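Glyoxalase/Bleomycin resistance protein (Bacillus cereus ATCC 14579, PDB 1XQA) is of unknown function but binds a magnesium ion and belongs to the glyoxalase/bleomycin resistance superfamily, whose fold it shares. Local coordinates at residues V39-D42 with F46-T49. Residues are numbered along the deposited sequence; the frame is centred on the assembly and turned at random.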
loop_
_atom_site.group_PDB
_atom_site.type_symbol
_atom_site.label_atom_id
_atom_site.label_comp_id
_atom_site.label_asym_id
_atom_site.label_seq_id
_atom_site.Cartn_x
_atom_site.Cartn_y
_atom_site.Cartn_z
ATOM N N VAL A 39 9.549 -9.046 6.783
ATOM C CA VAL A 39 8.809 -9.028 8.040
ATOM C C VAL A 39 7.727 -7.987 7.919
ATOM O O VAL A 39 8.029 -6.806 7.740
ATOM C CB VAL A 39 9.724 -8.673 9.218
ATOM C CG1 VAL A 39 8.951 -8.730 10.526
ATOM C CG2 VAL A 39 10.891 -9.625 9.257
HETATM N N MSE A 40 6.477 -8.436 7.981
HETATM C CA MSE A 40 5.329 -7.535 7.911
HETATM C C MSE A 40 4.689 -7.412 9.292
HETATM O O MSE A 40 4.730 -8.347 10.085
HETATM C CB MSE A 40 4.280 -8.034 6.911
HETATM C CG MSE A 40 4.836 -8.580 5.572
HETATM SE SE MSE A 40 5.737 -7.176 4.561
HETATM C CE MSE A 40 4.257 -5.854 4.447
ATOM N N ARG A 41 4.092 -6.250 9.556
ATOM C CA ARG A 41 3.435 -5.948 10.832
ATOM C C ARG A 41 2.063 -5.382 10.547
ATOM O O ARG A 41 1.901 -4.644 9.580
ATOM C CB ARG A 41 4.199 -4.869 11.597
ATOM C CG ARG A 41 5.619 -5.207 11.986
ATOM C CD ARG A 41 6.204 -4.078 12.818
ATOM N NE ARG A 41 5.436 -3.812 14.033
ATOM C CZ ARG A 41 5.661 -4.398 15.205
ATOM N NH1 ARG A 41 4.920 -4.089 16.259
ATOM N NH2 ARG A 41 6.625 -5.295 15.324
ATOM N N ASP A 42 1.086 -5.708 11.392
ATOM C CA ASP A 42 -0.198 -5.028 11.359
ATOM C C ASP A 42 -0.236 -3.972 12.451
ATOM O O ASP A 42 0.731 -3.792 13.179
ATOM C CB ASP A 42 -1.380 -6.012 11.447
ATOM C CG ASP A 42 -1.576 -6.620 12.842
ATOM O OD1 ASP A 42 -0.838 -6.293 13.802
ATOM O OD2 ASP A 42 -2.505 -7.443 12.967
ATOM N N PHE A 46 0.890 -7.791 15.431
ATOM C CA PHE A 46 1.044 -9.158 14.930
ATOM C C PHE A 46 2.179 -9.154 13.913
ATOM O O PHE A 46 2.292 -8.212 13.112
ATOM C CB PHE A 46 -0.248 -9.649 14.265
ATOM C CG PHE A 46 -0.265 -11.140 13.988
ATOM C CD1 PHE A 46 -0.817 -12.026 14.909
ATOM C CD2 PHE A 46 0.257 -11.653 12.799
ATOM C CE1 PHE A 46 -0.842 -13.403 14.645
ATOM C CE2 PHE A 46 0.246 -13.027 12.538
ATOM C CZ PHE A 46 -0.306 -13.896 13.459
ATOM N N ILE A 47 3.024 -10.185 13.948
ATOM C CA ILE A 47 4.151 -10.300 13.023
ATOM C C ILE A 47 3.889 -11.380 11.987
ATOM O O ILE A 47 3.837 -12.559 12.320
ATOM C CB ILE A 47 5.476 -10.668 13.757
ATOM C CG1 ILE A 47 5.748 -9.720 14.930
ATOM C CG2 ILE A 47 6.674 -10.750 12.766
ATOM C CD1 ILE A 47 6.041 -8.338 14.532
ATOM N N LEU A 48 3.763 -10.975 10.731
ATOM C CA LEU A 48 3.616 -11.922 9.630
ATOM C C LEU A 48 4.880 -11.922 8.804
ATOM O O LEU A 48 5.154 -10.946 8.101
ATOM C CB LEU A 48 2.426 -11.514 8.749
ATOM C CG LEU A 48 2.253 -12.301 7.437
ATOM C CD1 LEU A 48 1.837 -13.709 7.739
ATOM C CD2 LEU A 48 1.223 -11.621 6.532
ATOM N N THR A 49 5.688 -12.978 8.898
ATOM C CA THR A 49 6.864 -13.042 8.062
ATOM C C THR A 49 6.571 -13.831 6.788
ATOM O O THR A 49 5.888 -14.857 6.806
ATOM C CB THR A 49 8.078 -13.623 8.816
ATOM O OG1 THR A 49 7.690 -14.843 9.458
ATOM C CG2 THR A 49 8.529 -12.681 9.890
#
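V39 sits beside T49 in a non-hydrogen-bonded antiparallel pair, the two side chains pointing the same way. Its CG1, anti to the backbone N (chi1 -177°), also reaches diagonally to I47, 3.8 Å from I47 CG2. M40, a selenomethionine, is locked to L48 by both backbone bonds of a hydrogen-bonded pair: M40 N gives to L48 O at 2.8 Å, and L48 N returns to M40 O at 2.9 Å. The M40 and L48 side chains leave on the other sheet face, toward helix 14-25, where M40 bends against R18 and E22 and L48 meets L21. R41 returns to the V39 face and runs alongside I47; the arginine is modelled in two conformers. At D42 the strand gives way to the turn. D42 N donates to F46 O over 3.3 Å, while F46 N meets D42 OD1 at 2.8 Å from above the carboxylate plane. This is the tip of the beta hairpin 37-41/47-52, the central strands of one four-stranded sheet. Backbone bonds thus fix the register, and one carboxylate oxygen, D42 OD1, takes the F46 amide firmly and the D44 amide weakly, bracing the turn.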